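Local atomic coordinates of C24 protein (Bizionia argentinensis JUB59, PDB entry 6OV6), a protein that probably forms the receptor-binding tip of a temperate bacteriophage's long tail fiber, as a trimer that binds manganese. Residues 43-55 against 63-75. Sequence-based numbering, arbitrary orientation.
Sequences KGCVVSGSTTTDG and VFKFVGGQTQSRV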
ATOM      1  N   LYS A  43      -9.436  40.949   5.035  1.00 29.22           N
ATOM      2  CA  LYS A  43      -8.963  41.126   6.392  1.00 29.22           C
ATOM      3  C   LYS A  43     -10.158  41.306   7.338  1.00 34.84           C
ATOM      4  O   LYS A  43     -11.176  41.859   6.937  1.00 33.58           O
ATOM      5  CB  LYS A  43      -8.056  42.374   6.412  1.00 30.58           C
ATOM      6  CG  LYS A  43      -7.244  42.562   7.690  1.00 36.83           C
ATOM      7  CD  LYS A  43      -6.466  43.877   7.631  1.00 45.34           C
ATOM      8  CE  LYS A  43      -5.833  44.208   8.969  1.00 53.63           C
ATOM      9  NZ  LYS A  43      -4.773  43.226   9.350  1.00 63.34           N
ATOM     10  N   GLY A  44     -10.011  40.846   8.583  1.00 32.60           N
ATOM     11  CA  GLY A  44     -11.015  40.998   9.632  1.00 31.58           C
ATOM     12  C   GLY A  44     -12.296  40.248   9.365  1.00 34.77           C
ATOM     13  O   GLY A  44     -12.260  39.122   8.855  1.00 33.79           O
ATOM     14  N   CYS A  45     -13.452  40.882   9.678  1.00 30.78           N
ATOM     15  CA  CYS A  45     -14.784  40.269   9.531  1.00 31.77           C
ATOM     16  C   CYS A  45     -14.870  38.938  10.275  1.00 39.58           C
ATOM     17  O   CYS A  45     -15.379  37.949   9.743  1.00 38.56           O
ATOM     18  CB  CYS A  45     -15.206  40.145   8.064  1.00 31.94           C
ATOM     19  SG  CYS A  45     -14.854  41.619   7.084  1.00 35.36           S
ATOM     20  N   VAL A  46     -14.363  38.945  11.517  1.00 40.65           N
ATOM     21  CA  VAL A  46     -14.291  37.796  12.433  1.00 42.41           C
ATOM     22  C   VAL A  46     -15.555  37.723  13.305  1.00 47.57           C
ATOM     23  O   VAL A  46     -15.973  38.734  13.879  1.00 44.85           O
ATOM     24  CB  VAL A  46     -12.963  37.815  13.260  1.00 47.61           C
ATOM     25  CG1 VAL A  46     -12.870  36.624  14.216  1.00 47.81           C
ATOM     26  CG2 VAL A  46     -11.739  37.842  12.335  1.00 47.43           C
ATOM     27  N   VAL A  47     -16.170  36.524  13.363  1.00 48.05           N
ATOM     28  CA  VAL A  47     -17.388  36.246  14.132  1.00 50.11           C
ATOM     29  C   VAL A  47     -17.091  36.164  15.630  1.00 57.33           C
ATOM     30  O   VAL A  47     -16.169  35.455  16.047  1.00 56.86           O
ATOM     31  CB  VAL A  47     -18.217  35.032  13.586  1.00 55.27           C
ATOM     32  CG1 VAL A  47     -17.362  33.767  13.431  1.00 56.09           C
ATOM     33  CG2 VAL A  47     -19.460  34.749  14.439  1.00 54.99           C
ATOM     34  N   SER A  48     -17.874  36.904  16.427  1.00 55.97           N
ATOM     35  CA  SER A  48     -17.767  36.930  17.885  1.00 56.62           C
ATOM     36  C   SER A  48     -19.188  36.940  18.444  1.00 60.32           C
ATOM     37  O   SER A  48     -19.772  38.009  18.654  1.00 60.53           O
ATOM     38  CB  SER A  48     -16.966  38.145  18.347  1.00 61.09           C
ATOM     39  OG  SER A  48     -16.261  37.837  19.538  1.00 72.64           O
ATOM     40  N   GLY A  49     -19.750  35.739  18.602  1.00 55.23           N
ATOM     41  CA  GLY A  49     -21.117  35.545  19.067  1.00 53.88           C
ATOM     42  C   GLY A  49     -22.124  35.951  18.010  1.00 54.58           C
ATOM     43  O   GLY A  49     -22.197  35.326  16.949  1.00 53.29           O
ATOM     44  N   SER A  50     -22.874  37.035  18.286  1.00 48.99           N
ATOM     45  CA  SER A  50     -23.884  37.624  17.404  1.00 47.75           C
ATOM     46  C   SER A  50     -23.287  38.772  16.531  1.00 48.21           C
ATOM     47  O   SER A  50     -23.982  39.313  15.675  1.00 45.36           O
ATOM     48  CB  SER A  50     -25.056  38.145  18.242  1.00 50.34           C
ATOM     49  OG  SER A  50     -24.655  39.264  19.021  1.00 59.69           O
ATOM     50  N   THR A  51     -22.002  39.115  16.783  1.00 44.77           N
ATOM     51  CA  THR A  51     -21.199  40.174  16.167  1.00 44.32           C
ATOM     52  C   THR A  51     -20.190  39.666  15.084  1.00 47.26           C
ATOM     53  O   THR A  51     -19.716  38.519  15.122  1.00 46.86           O
ATOM     54  CB  THR A  51     -20.517  40.943  17.329  1.00 54.08           C
ATOM     55  OG1 THR A  51     -21.522  41.662  18.043  1.00 64.97           O
ATOM     56  CG2 THR A  51     -19.412  41.909  16.898  1.00 51.27           C
ATOM     57  N   THR A  52     -19.902  40.544  14.104  1.00 41.37           N
ATOM     58  CA  THR A  52     -18.873  40.379  13.074  1.00 39.30           C
ATOM     59  C   THR A  52     -18.053  41.663  13.167  1.00 41.23           C
ATOM     60  O   THR A  52     -18.625  42.761  13.155  1.00 39.80           O
ATOM     61  CB  THR A  52     -19.458  40.177  11.668  1.00 39.66           C
ATOM     62  OG1 THR A  52     -20.300  39.033  11.654  1.00 36.48           O
ATOM     63  CG2 THR A  52     -18.371  40.010  10.594  1.00 35.01           C
ATOM     64  N   THR A  53     -16.724  41.535  13.289  1.00 36.25           N
ATOM     65  CA  THR A  53     -15.838  42.697  13.359  1.00 35.35           C
ATOM     66  C   THR A  53     -15.774  43.409  12.012  1.00 37.75           C
ATOM     67  O   THR A  53     -16.192  42.866  10.985  1.00 36.34           O
ATOM     68  CB  THR A  53     -14.415  42.268  13.793  1.00 44.22           C
ATOM     69  OG1 THR A  53     -13.881  41.338  12.841  1.00 41.90           O
ATOM     70  CG2 THR A  53     -14.379  41.665  15.211  1.00 42.87           C
ATOM     71  N   ASP A  54     -15.239  44.622  12.031  1.00 35.42           N
ATOM     72  CA  ASP A  54     -14.965  45.418  10.850  1.00 34.39           C
ATOM     73  C   ASP A  54     -13.850  44.709  10.071  1.00 36.31           C
ATOM     74  O   ASP A  54     -13.150  43.840  10.606  1.00 34.96           O
ATOM     75  CB  ASP A  54     -14.492  46.817  11.258  1.00 35.96           C
ATOM     76  CG  ASP A  54     -15.588  47.726  11.794  1.00 41.17           C
ATOM     77  OD1 ASP A  54     -16.774  47.343  11.707  1.00 38.69           O
ATOM     78  OD2 ASP A  54     -15.258  48.834  12.265  1.00 50.86           O
ATOM     79  N   GLY A  55     -13.713  45.052   8.809  1.00 31.51           N
ATOM     80  CA  GLY A  55     -12.677  44.435   8.007  1.00 29.87           C
ATOM     81  C   GLY A  55     -12.562  45.074   6.654  1.00 32.26           C
ATOM     82  O   GLY A  55     -12.827  46.277   6.491  1.00 30.35           O
ATOM     83  N   VAL A  63     -11.929  47.005  -3.780  1.00 24.49           N
ATOM     84  CA  VAL A  63     -11.532  46.689  -2.416  1.00 23.74           C
ATOM     85  C   VAL A  63     -12.294  47.689  -1.528  1.00 28.17           C
ATOM     86  O   VAL A  63     -12.191  48.907  -1.754  1.00 27.34           O
ATOM     87  CB  VAL A  63      -9.993  46.791  -2.213  1.00 28.01           C
ATOM     88  CG1 VAL A  63      -9.603  46.565  -0.754  1.00 27.87           C
ATOM     89  CG2 VAL A  63      -9.226  45.847  -3.134  1.00 27.62           C
ATOM     90  N   PHE A  64     -13.046  47.187  -0.535  1.00 23.56           N
ATOM     91  CA  PHE A  64     -13.830  48.032   0.368  1.00 24.53           C
ATOM     92  C   PHE A  64     -13.548  47.805   1.814  1.00 26.27           C
ATOM     93  O   PHE A  64     -13.415  46.659   2.244  1.00 25.95           O
ATOM     94  CB  PHE A  64     -15.350  47.766   0.213  1.00 25.98           C
ATOM     95  CG  PHE A  64     -16.005  48.180  -1.077  1.00 27.46           C
ATOM     96  CD1 PHE A  64     -16.258  49.521  -1.349  1.00 29.24           C
ATOM     97  CD2 PHE A  64     -16.373  47.231  -2.024  1.00 29.16           C
ATOM     98  CE1 PHE A  64     -16.870  49.903  -2.539  1.00 28.83           C
ATOM     99  CE2 PHE A  64     -16.983  47.616  -3.214  1.00 31.13           C
ATOM    100  CZ  PHE A  64     -17.251  48.950  -3.446  1.00 27.94           C
ATOM    101  N   LYS A  65     -13.654  48.892   2.610  1.00 25.74           N
ATOM    102  CA  LYS A  65     -13.689  48.801   4.064  1.00 26.09           C
ATOM    103  C   LYS A  65     -15.068  48.156   4.359  1.00 29.44           C
ATOM    104  O   LYS A  65     -16.057  48.460   3.674  1.00 29.26           O
ATOM    105  CB  LYS A  65     -13.649  50.196   4.721  1.00 30.61           C
ATOM    106  CG  LYS A  65     -12.273  50.855   4.690  1.00 49.21           C
ATOM    107  CD  LYS A  65     -12.346  52.368   4.915  1.00 61.66           C
ATOM    108  CE  LYS A  65     -11.049  53.059   4.547  1.00 71.40           C
ATOM    109  NZ  LYS A  65     -11.167  54.537   4.648  1.00 85.65           N
ATOM    110  N   PHE A  66     -15.101  47.240   5.328  1.00 26.24           N
ATOM    111  CA  PHE A  66     -16.305  46.563   5.766  1.00 26.03           C
ATOM    112  C   PHE A  66     -16.608  47.054   7.165  1.00 32.06           C
ATOM    113  O   PHE A  66     -15.725  47.021   8.043  1.00 32.11           O
ATOM    114  CB  PHE A  66     -16.150  45.026   5.757  1.00 27.08           C
ATOM    115  CG  PHE A  66     -17.382  44.297   6.250  1.00 28.57           C
ATOM    116  CD1 PHE A  66     -18.435  44.015   5.388  1.00 31.01           C
ATOM    117  CD2 PHE A  66     -17.497  43.908   7.585  1.00 29.02           C
ATOM    118  CE1 PHE A  66     -19.580  43.344   5.842  1.00 31.28           C
ATOM    119  CE2 PHE A  66     -18.635  43.215   8.036  1.00 31.87           C
ATOM    120  CZ  PHE A  66     -19.669  42.939   7.161  1.00 30.49           C
ATOM    121  N   VAL A  67     -17.855  47.493   7.373  1.00 30.25           N
ATOM    122  CA  VAL A  67     -18.313  47.946   8.692  1.00 31.41           C
ATOM    123  C   VAL A  67     -19.165  46.818   9.284  1.00 35.57           C
ATOM    124  O   VAL A  67     -20.223  46.485   8.751  1.00 35.68           O
ATOM    125  CB  VAL A  67     -19.054  49.317   8.651  1.00 34.57           C
ATOM    126  CG1 VAL A  67     -19.649  49.675  10.032  1.00 34.31           C
ATOM    127  CG2 VAL A  67     -18.121  50.425   8.171  1.00 33.80           C
ATOM    128  N   GLY A  68     -18.654  46.202  10.340  1.00 34.21           N
ATOM    129  CA  GLY A  68     -19.342  45.113  11.017  1.00 34.82           C
ATOM    130  C   GLY A  68     -20.417  45.586  11.973  1.00 41.70           C
ATOM    131  O   GLY A  68     -20.839  46.747  11.933  1.00 42.29           O
ATOM    132  N   GLY A  69     -20.839  44.673  12.829  1.00 40.19           N
ATOM    133  CA  GLY A  69     -21.886  44.868  13.829  1.00 40.19           C
ATOM    134  C   GLY A  69     -22.623  43.561  14.005  1.00 43.60           C
ATOM    135  O   GLY A  69     -22.013  42.497  13.843  1.00 42.98           O
ATOM    136  N   GLN A  70     -23.940  43.622  14.281  1.00 40.34           N
ATOM    137  CA  GLN A  70     -24.774  42.424  14.435  1.00 40.94           C
ATOM    138  C   GLN A  70     -24.844  41.660  13.110  1.00 43.19           C
ATOM    139  O   GLN A  70     -25.268  42.219  12.100  1.00 40.83           O
ATOM    140  CB  GLN A  70     -26.203  42.771  14.935  1.00 42.29           C
ATOM    141  CG  GLN A  70     -26.284  43.213  16.407  1.00 52.18           C
ATOM    142  CD  GLN A  70     -25.865  42.156  17.412  1.00 54.34           C
ATOM    143  OE1 GLN A  70     -26.385  41.030  17.440  1.00 45.54           O
ATOM    144  NE2 GLN A  70     -24.926  42.520  18.276  1.00 43.66           N
ATOM    145  N   THR A  71     -24.380  40.402  13.114  1.00 40.52           N
ATOM    146  CA  THR A  71     -24.366  39.534  11.924  1.00 39.80           C
ATOM    147  C   THR A  71     -25.748  39.416  11.332  1.00 44.31           C
ATOM    148  O   THR A  71     -26.708  39.133  12.055  1.00 45.57           O
ATOM    149  CB  THR A  71     -23.772  38.156  12.261  1.00 41.51           C
ATOM    150  OG1 THR A  71     -22.560  38.344  12.976  1.00 43.35           O
ATOM    151  CG2 THR A  71     -23.528  37.282  11.028  1.00 40.74           C
ATOM    152  N   GLN A  72     -25.840  39.671  10.018  1.00 39.77           N
ATOM    153  CA  GLN A  72     -27.045  39.586   9.201  1.00 38.96           C
ATOM    154  C   GLN A  72     -26.761  38.643   8.031  1.00 42.04           C
ATOM    155  O   GLN A  72     -25.606  38.278   7.804  1.00 42.64           O
ATOM    156  CB  GLN A  72     -27.466  40.973   8.681  1.00 39.97           C
ATOM    157  CG  GLN A  72     -28.121  41.880   9.716  1.00 48.61           C
ATOM    158  CD  GLN A  72     -28.661  43.151   9.083  1.00 55.37           C
ATOM    159  OE1 GLN A  72     -29.383  43.135   8.072  1.00 46.94           O
ATOM    160  NE2 GLN A  72     -28.331  44.282   9.673  1.00 42.50           N
ATOM    161  N   SER A  73     -27.806  38.236   7.306  1.00 36.91           N
ATOM    162  CA  SER A  73     -27.657  37.309   6.191  1.00 36.08           C
ATOM    163  C   SER A  73     -27.180  37.981   4.911  1.00 36.36           C
ATOM    164  O   SER A  73     -26.716  37.288   4.009  1.00 35.86           O
ATOM    165  CB  SER A  73     -28.944  36.525   5.946  1.00 39.39           C
ATOM    166  OG  SER A  73     -30.042  37.370   5.661  1.00 54.36           O
ATOM    167  N   ARG A  74     -27.317  39.320   4.820  1.00 32.78           N
ATOM    168  CA  ARG A  74     -26.943  40.080   3.622  1.00 31.31           C
ATOM    169  C   ARG A  74     -26.089  41.298   3.892  1.00 32.20           C
ATOM    170  O   ARG A  74     -26.136  41.876   4.971  1.00 30.93           O
ATOM    171  CB  ARG A  74     -28.169  40.450   2.749  1.00 31.41           C
ATOM    172  CG  ARG A  74     -29.043  39.246   2.386  1.00 35.03           C
ATOM    173  CD  ARG A  74     -30.181  39.578   1.456  1.00 38.32           C
ATOM    174  NE  ARG A  74     -29.733  39.697   0.068  1.00 38.96           N
ATOM    175  CZ  ARG A  74     -29.572  38.668  -0.757  1.00 46.03           C
ATOM    176  NH1 ARG A  74     -29.786  37.427  -0.334  1.00 40.91           N
ATOM    177  NH2 ARG A  74     -29.158  38.866  -2.000  1.00 36.49           N
ATOM    178  N   VAL A  75     -25.295  41.688   2.879  1.00 27.50           N
ATOM    179  CA  VAL A  75     -24.432  42.866   2.917  1.00 26.90           C
ATOM    180  C   VAL A  75     -24.691  43.705   1.678  1.00 27.80           C
ATOM    181  O   VAL A  75     -25.195  43.200   0.667  1.00 27.68           O
ATOM    182  CB  VAL A  75     -22.901  42.568   3.112  1.00 28.58           C
ATOM    183  CG1 VAL A  75     -22.637  41.924   4.472  1.00 28.05           C
ATOM    184  CG2 VAL A  75     -22.312  41.726   1.972  1.00 27.12           C
TER
HETATM  185  O   HOH W   1     -22.603  36.130  14.459  1.00 50.51           O
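Thr-52 and Thr-71 both set OG1 beside their own backbone N (chi1 -59° and -48°), and the two hydroxyls meet at 2.7 Å where their side chains cross at about a right angle. They sit near the open end of an antiparallel beta hairpin, strands 51-59 and 62-70, in the mixed sheet at the N-terminal end of this elongated trimeric fiber protein. Reciprocal backbone bonds join Thr-52 to Gly-69 and Gly-55 to Phe-66. Between these pairs the regular pairing lapses, and Asp-54 steps in: its OD1 takes the Gly-68 amide N at 2.6 Å, on the anti side of the carboxylate. Gly-68, which has no side chain, lays its CA 3.3 Å from Thr-52 O in a CA-H...O contact, with the Thr-52 and Thr-53 carbonyl oxygens crowding the side where a CB would stand. Phe-66 swings CG anti to its backbone N (chi1 178°), which carries the ring in against Cys-45 and Thr-52; Cys-45 SG approaches obliquely, 3.5 Å from Phe-66 CD2, and Trp-111 and Phe-102 pack on the same ring. Thr-53 O, buried without a hydrogen-bonding partner, faces the ring edge. At the type II' turn 48-51, Ser-50 O receives Thr-71 N, while Gln-70 folds back toward the turn, bringing OE1 to 2.9 Å from the donating Ser-50 OG.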